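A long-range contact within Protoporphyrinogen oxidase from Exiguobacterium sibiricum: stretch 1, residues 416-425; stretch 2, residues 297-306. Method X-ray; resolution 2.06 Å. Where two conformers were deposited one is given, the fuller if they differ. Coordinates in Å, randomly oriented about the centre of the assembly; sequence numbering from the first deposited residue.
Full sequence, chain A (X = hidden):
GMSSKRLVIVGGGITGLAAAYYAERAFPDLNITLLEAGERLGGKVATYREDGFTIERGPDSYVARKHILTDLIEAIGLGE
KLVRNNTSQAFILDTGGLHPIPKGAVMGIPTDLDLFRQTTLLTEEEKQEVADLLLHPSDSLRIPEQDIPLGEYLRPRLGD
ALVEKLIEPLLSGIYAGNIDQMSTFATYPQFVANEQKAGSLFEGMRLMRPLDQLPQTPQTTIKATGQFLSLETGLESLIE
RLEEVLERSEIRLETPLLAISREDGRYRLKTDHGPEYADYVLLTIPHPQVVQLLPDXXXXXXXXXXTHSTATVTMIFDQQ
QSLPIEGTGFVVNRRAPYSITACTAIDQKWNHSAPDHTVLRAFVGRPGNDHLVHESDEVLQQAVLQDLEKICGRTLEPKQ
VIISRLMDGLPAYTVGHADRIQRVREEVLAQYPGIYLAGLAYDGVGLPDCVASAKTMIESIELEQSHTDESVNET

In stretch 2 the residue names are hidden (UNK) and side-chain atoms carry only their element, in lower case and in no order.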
ATOM      1  N   GLY A 416      14.629   5.241   9.901  1.00 21.85           N
ATOM      2  CA  GLY A 416      15.795   4.344   9.666  1.00 22.25           C
ATOM      3  C   GLY A 416      15.541   3.020   8.904  1.00 22.71           C
ATOM      4  O   GLY A 416      16.440   2.172   8.787  1.00 20.01           O
ATOM      5  N   HIS A 417      14.316   2.826   8.410  1.00 20.91           N
ATOM      6  CA  HIS A 417      13.950   1.579   7.729  1.00 19.85           C
ATOM      7  C   HIS A 417      14.885   1.253   6.577  1.00 20.53           C
ATOM      8  O   HIS A 417      15.384   0.157   6.511  1.00 21.84           O
ATOM      9  CB  HIS A 417      12.500   1.634   7.203  1.00 20.62           C
ATOM     10  CG  HIS A 417      12.034   0.353   6.596  1.00 18.62           C
ATOM     11  ND1 HIS A 417      11.593  -0.709   7.356  1.00 20.61           N
ATOM     12  CD2 HIS A 417      11.964  -0.048   5.302  1.00 18.19           C
ATOM     13  CE1 HIS A 417      11.251  -1.704   6.554  1.00 23.33           C
ATOM     14  NE2 HIS A 417      11.477  -1.332   5.304  1.00 18.58           N
ATOM     15  N   ALA A 418      15.103   2.196   5.668  1.00 19.42           N
ATOM     16  CA  ALA A 418      15.864   1.932   4.466  1.00 20.94           C
ATOM     17  C   ALA A 418      17.290   1.467   4.821  1.00 21.43           C
ATOM     18  O   ALA A 418      17.763   0.487   4.280  1.00 24.35           O
ATOM     19  CB  ALA A 418      15.863   3.182   3.542  1.00 20.51           C
ATOM     20  N   ASP A 419      17.915   2.096   5.806  1.00 21.93           N
ATOM     21  CA  ASP A 419      19.235   1.659   6.306  1.00 23.57           C
ATOM     22  C   ASP A 419      19.192   0.318   6.989  1.00 23.94           C
ATOM     23  O   ASP A 419      20.105  -0.477   6.815  1.00 23.53           O
ATOM     24  CB  ASP A 419      19.833   2.673   7.279  1.00 26.42           C
ATOM     25  CG  ASP A 419      20.297   3.937   6.585  1.00 28.78           C
ATOM     26  OD1 ASP A 419      20.382   3.930   5.350  1.00 29.96           O
ATOM     27  OD2 ASP A 419      20.563   4.932   7.277  1.00 36.05           O
ATOM     28  N   ARG A 420      18.131   0.045   7.727  1.00 23.17           N
ATOM     29  CA  ARG A 420      17.975  -1.288   8.300  1.00 24.19           C
ATOM     30  C   ARG A 420      17.845  -2.393   7.212  1.00 26.95           C
ATOM     31  O   ARG A 420      18.429  -3.477   7.321  1.00 26.28           O
ATOM     32  CB  ARG A 420      16.801  -1.303   9.252  1.00 24.16           C
ATOM     33  CG  ARG A 420      17.115  -0.627  10.600  1.00 26.33           C
ATOM     34  CD  ARG A 420      16.020  -0.910  11.605  1.00 20.39           C
ATOM     35  NE  ARG A 420      14.709  -0.343  11.232  1.00 22.80           N
ATOM     36  CZ  ARG A 420      14.359   0.925  11.446  1.00 27.43           C
ATOM     37  NH1 ARG A 420      15.203   1.766  12.047  1.00 24.71           N
ATOM     38  NH2 ARG A 420      13.149   1.338  11.123  1.00 25.54           N
ATOM     39  N   ILE A 421      17.094  -2.108   6.162  1.00 25.17           N
ATOM     40  CA  ILE A 421      16.924  -3.081   5.092  1.00 23.96           C
ATOM     41  C   ILE A 421      18.271  -3.310   4.356  1.00 24.70           C
ATOM     42  O   ILE A 421      18.560  -4.436   3.989  1.00 24.10           O
ATOM     43  CB  ILE A 421      15.851  -2.637   4.147  1.00 23.10           C
ATOM     44  CG1 ILE A 421      14.462  -2.710   4.852  1.00 18.68           C
ATOM     45  CG2 ILE A 421      15.927  -3.375   2.761  1.00 18.68           C
ATOM     46  CD1 ILE A 421      14.099  -4.022   5.568  1.00 21.44           C
ATOM     47  N   GLN A 422      19.083  -2.270   4.123  1.00 25.41           N
ATOM     48  CA  GLN A 422      20.444  -2.433   3.551  0.50 25.05           C
ATOM     49  C   GLN A 422      21.259  -3.399   4.422  1.00 25.62           C
ATOM     50  O   GLN A 422      21.943  -4.314   3.930  1.00 27.57           O
ATOM     51  CB  GLN A 422      21.164  -1.059   3.417  0.50 24.61           C
ATOM     52  CG  GLN A 422      22.709  -1.127   3.405  0.50 24.61           C
ATOM     53  CD  GLN A 422      23.408   0.244   3.272  0.50 30.91           C
ATOM     54  OE1 GLN A 422      22.773   1.275   3.049  0.50 29.02           O
ATOM     55  NE2 GLN A 422      24.730   0.239   3.400  0.50 23.81           N
ATOM     56  N   ARG A 423      21.203  -3.191   5.734  1.00 23.32           N
ATOM     57  CA  ARG A 423      21.928  -4.070   6.620  1.00 25.90           C
ATOM     58  C   ARG A 423      21.375  -5.509   6.564  1.00 23.61           C
ATOM     59  O   ARG A 423      22.152  -6.432   6.528  1.00 19.20           O
ATOM     60  CB  ARG A 423      21.983  -3.502   8.053  1.00 31.16           C
ATOM     61  CG  ARG A 423      22.970  -4.255   8.994  1.00 36.43           C
ATOM     62  CD  ARG A 423      22.233  -5.361   9.709  1.00 44.91           C
ATOM     63  NE  ARG A 423      23.043  -6.484  10.169  1.00 48.79           N
ATOM     64  CZ  ARG A 423      22.530  -7.622  10.622  1.00 48.89           C
ATOM     65  NH1 ARG A 423      21.204  -7.801  10.639  1.00 39.63           N
ATOM     66  NH2 ARG A 423      23.336  -8.594  11.046  1.00 58.95           N
ATOM     67  N   VAL A 424      20.050  -5.704   6.535  1.00 21.27           N
ATOM     68  CA  VAL A 424      19.453  -7.047   6.358  1.00 21.14           C
ATOM     69  C   VAL A 424      20.032  -7.736   5.079  1.00 22.79           C
ATOM     70  O   VAL A 424      20.545  -8.861   5.142  1.00 23.69           O
ATOM     71  CB  VAL A 424      17.862  -6.983   6.384  1.00 23.44           C
ATOM     72  CG1 VAL A 424      17.196  -8.220   5.775  1.00 18.19           C
ATOM     73  CG2 VAL A 424      17.324  -6.751   7.804  1.00 19.30           C
ATOM     74  N   ARG A 425      20.042  -7.016   3.959  1.00 22.52           N
ATOM     75  CA  ARG A 425      20.520  -7.552   2.680  1.00 23.00           C
ATOM     76  C   ARG A 425      21.998  -7.944   2.686  1.00 24.71           C
ATOM     77  O   ARG A 425      22.355  -8.988   2.115  1.00 23.63           O
ATOM     78  CB  ARG A 425      20.238  -6.568   1.553  1.00 23.86           C
ATOM     79  CG  ARG A 425      18.722  -6.477   1.226  1.00 19.13           C
ATOM     80  CD  ARG A 425      18.502  -5.632  -0.017  1.00 26.81           C
ATOM     81  NE  ARG A 425      17.203  -5.877  -0.641  1.00 25.06           N
ATOM     82  CZ  ARG A 425      16.287  -4.940  -0.895  1.00 22.55           C
ATOM     83  NH1 ARG A 425      16.500  -3.650  -0.627  1.00 22.23           N
ATOM     84  NH2 ARG A 425      15.161  -5.291  -1.485  1.00 25.84           N
ATOM     85  N   UNK A 297      21.307 -16.380   9.354  1.00 29.53           N
ATOM     86  CA  UNK A 297      21.347 -14.962   9.223  1.00 27.90           C
ATOM     87  C   UNK A 297      20.718 -14.331  10.468  1.00 26.36           C
ATOM     88  O   UNK A 297      19.667 -14.748  10.927  1.00 26.62           O
ATOM     89  c   UNK A 297      20.641 -14.536   7.982  1.00 26.44           C
ATOM     90  N   UNK A 298      21.373 -13.302  10.993  1.00 28.23           N
ATOM     91  CA  UNK A 298      20.893 -12.564  12.165  1.00 26.40           C
ATOM     92  C   UNK A 298      20.136 -11.335  11.658  1.00 24.98           C
ATOM     93  O   UNK A 298      20.743 -10.374  11.199  1.00 22.59           O
ATOM     94  n   UNK A 298      20.794 -11.877  15.207  1.00 29.69           N
ATOM     95  c   UNK A 298      21.710 -11.397  14.296  1.00 29.51           C
ATOM     96  n   UNK A 298      21.440  -9.972  15.947  1.00 23.62           N
ATOM     97  c   UNK A 298      22.092 -12.150  13.051  1.00 29.70           C
ATOM     98  c   UNK A 298      22.113 -10.189  14.767  1.00 32.61           C
ATOM     99  c   UNK A 298      20.662 -11.009  16.197  1.00 21.02           C
ATOM    100  N   UNK A 299      18.803 -11.399  11.728  1.00 25.53           N
ATOM    101  CA  UNK A 299      17.923 -10.446  11.062  1.00 23.95           C
ATOM    102  C   UNK A 299      16.909  -9.797  12.040  1.00 24.25           C
ATOM    103  O   UNK A 299      15.693  -9.881  11.840  1.00 22.17           O
ATOM    104  c   UNK A 299      17.149 -12.484   7.746  1.00 22.70           C
ATOM    105  c   UNK A 299      17.178 -11.224   9.982  1.00 25.83           C
ATOM    106  c   UNK A 299      18.033 -11.827   8.853  1.00 30.08           C
ATOM    107  c   UNK A 299      18.936 -10.795   8.259  1.00 25.79           C
ATOM    108  N   UNK A 300      17.399  -9.181  13.137  1.00 25.65           N
ATOM    109  CA  UNK A 300      16.463  -8.639  14.130  1.00 25.23           C
ATOM    110  C   UNK A 300      15.607  -7.529  13.515  1.00 24.82           C
ATOM    111  O   UNK A 300      14.458  -7.352  13.922  1.00 24.35           O
ATOM    112  c   UNK A 300      18.689  -7.806  14.523  1.00 26.56           C
ATOM    113  c   UNK A 300      18.801  -8.912  13.498  1.00 25.92           C
ATOM    114  c   UNK A 300      17.389  -8.078  15.222  1.00 25.78           C
ATOM    115  N   UNK A 301      16.175  -6.790  12.550  1.00 23.66           N
ATOM    116  CA  UNK A 301      15.423  -5.751  11.828  1.00 22.92           C
ATOM    117  C   UNK A 301      14.131  -6.326  11.263  1.00 22.22           C
ATOM    118  O   UNK A 301      13.063  -5.731  11.403  1.00 23.10           O
ATOM    119  c   UNK A 301      16.226  -5.138  10.695  1.00 22.17           C
ATOM    120  o   UNK A 301      19.795  -4.837  11.482  1.00 29.37           O
ATOM    121  o   UNK A 301      18.569  -6.588  11.220  1.00 25.99           O
ATOM    122  c   UNK A 301      18.691  -5.353  11.311  1.00 26.84           C
ATOM    123  c   UNK A 301      17.482  -4.419  11.133  1.00 20.04           C
ATOM    124  N   UNK A 302      14.197  -7.514  10.686  1.00 23.54           N
ATOM    125  CA  UNK A 302      12.986  -8.162  10.185  1.00 21.82           C
ATOM    126  C   UNK A 302      12.100  -8.737  11.291  1.00 22.78           C
ATOM    127  O   UNK A 302      10.885  -8.751  11.141  1.00 19.81           O
ATOM    128  c   UNK A 302      13.867  -8.759   7.827  1.00 22.52           C
ATOM    129  c   UNK A 302      13.320  -9.248   9.162  1.00 22.14           C
ATOM    130  c   UNK A 302      13.855  -9.932   6.823  1.00 18.64           C
ATOM    131  c   UNK A 302      13.072  -7.602   7.268  1.00 23.92           C
ATOM    132  N   UNK A 303      12.691  -9.221  12.394  1.00 22.97           N
ATOM    133  CA  UNK A 303      11.875  -9.703  13.543  1.00 23.55           C
ATOM    134  C   UNK A 303      11.060  -8.558  14.181  1.00 22.55           C
ATOM    135  O   UNK A 303       9.984  -8.768  14.673  1.00 25.76           O
ATOM    136  c   UNK A 303      12.753 -10.353  14.627  1.00 22.26           C
ATOM    137  c   UNK A 303      14.601 -12.070  15.034  1.00 29.86           C
ATOM    138  o   UNK A 303      15.122 -13.163  14.772  1.00 25.68           O
ATOM    139  c   UNK A 303      13.413 -11.641  14.177  1.00 24.32           C
ATOM    140  o   UNK A 303      15.055 -11.315  15.916  1.00 32.67           O
ATOM    141  N   UNK A 304      11.608  -7.359  14.184  1.00 21.64           N
ATOM    142  CA  UNK A 304      10.925  -6.194  14.748  1.00 21.55           C
ATOM    143  C   UNK A 304      10.084  -5.415  13.764  1.00 20.68           C
ATOM    144  O   UNK A 304       9.507  -4.418  14.144  1.00 22.21           O
ATOM    145  c   UNK A 304      14.038  -5.281  16.774  1.00 35.99           C
ATOM    146  c   UNK A 304      12.673  -5.878  16.530  1.00 29.23           C
ATOM    147  n   UNK A 304      15.013  -6.141  16.980  1.00 41.32           N
ATOM    148  o   UNK A 304      14.226  -4.061  16.750  1.00 37.67           O
ATOM    149  c   UNK A 304      11.978  -5.248  15.332  1.00 22.60           C
ATOM    150  N   UNK A 305       9.992  -5.848  12.504  1.00 20.43           N
ATOM    151  CA  UNK A 305       9.128  -5.176  11.541  1.00 20.13           C
ATOM    152  C   UNK A 305       7.714  -5.693  11.702  1.00 18.72           C
ATOM    153  O   UNK A 305       7.397  -6.809  11.306  1.00 18.63           O
ATOM    154  c   UNK A 305       9.193  -3.119   9.135  1.00 17.49           C
ATOM    155  c   UNK A 305       9.524  -5.113   7.628  1.00 15.33           C
ATOM    156  c   UNK A 305       9.660  -5.381  10.114  1.00 21.62           C
ATOM    157  c   UNK A 305       9.000  -4.617   8.974  1.00 19.88           C
ATOM    158  N   UNK A 306       6.846  -4.869  12.270  1.00 19.04           N
ATOM    159  CA  UNK A 306       5.507  -5.286  12.600  1.00 20.84           C
ATOM    160  C   UNK A 306       4.530  -5.051  11.480  1.00 21.81           C
ATOM    161  O   UNK A 306       4.784  -4.259  10.560  1.00 24.79           O
ATOM    162  o   UNK A 306       4.781  -3.134  13.487  1.00 24.46           O
ATOM    163  c   UNK A 306       4.938  -4.525  13.827  1.00 21.67           C
ATOM    164  c   UNK A 306       5.847  -4.683  15.099  1.00 23.22           C
TER

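Position 297 has a single side-chain carbon, out of contact with stretch 1, which defines alanine; Ala297 points its CB toward stretch 1 but does not reach it. At position 298, one carbon leads to a five-membered ring of three carbons and two nitrogens near Arg423, the imidazole of a histidine. His298 contributes chiefly through its backbone: Arg423 NH1 donates to His298 O at 2.7 Å with an N-H...O angle of 155°, while Arg423 NH2 makes a weak second bond to His298 O at 3.1 Å and 131°.

Position 299 carries four carbons forked at the second, and a terminal methyl touches Val424. The fork after a methylene identifies leucine rather than isoleucine. Leu299 CD2 is 4.0 Å from Val424 CG1. Leu299 is the N-cap residue of a short helix, and the backbone N of position 303 donates to Leu299 O at 3.1 Å. At 300, three carbons touching Arg423 close a ring onto the backbone nitrogen, so the residue is proline; the ring leaves Pro300 N without a hydrogen to donate, a restriction readily tolerated in the first turn of a helix. Pro300 CD lies 3.9 Å from Arg423 NH1.

Position 301 has three carbons in a chain, the last bearing two oxygens, and touches Arg420, Arg423 and Val424. Its length and carboxylate specify glutamate. Glu301 OE1 forms a salt bridge with Arg423 NH1 at 3.0 Å, although the hydrogen bond within it is weak at 124°. The aliphatic part packs too: Glu301 CB is 3.5 Å from Val424 CG2, and Glu301 CG is 3.7 Å from Arg420 CB.

Position 302 repeats the four-carbon fork, against Ile421 and Val424: leucine. Leu302 CD1 approaches Val424 CG1 at 3.9 Å and Leu302 CD2 approaches Ile421 CD1 at 4.1 Å. Position 303 has three carbons ending in two oxygens and makes no contact with stretch 1; it is Glu303, exposed. At 304 the third carbon bears one oxygen and one nitrogen, an amide without contacts, hence glutamine; Gln304 OE1 comes no nearer than 6.3 Å, to Arg420 CD. Position 305, again four carbons forked at the second, touches His417: Leu305, whose CD1 meets the imidazole edge at His417 CE1, 3.6 Å away. Position 306, one carbon carrying an oxygen and a carbon, out of reach, is Thr306.

The contact buries 458 Å² in total. Val424 packs among Leu299, Glu301 and Leu302; Ile421 extends the apolar contacts to Leu302, and the edge of the His417 ring packs against Leu305. Alongside, the Arg423 guanidinium presents its edge to His298 O and Glu301 OE1, joining a backbone carbonyl and a carboxylate through one cation.

Stretch 2 (297-306) AHLPELEQLT
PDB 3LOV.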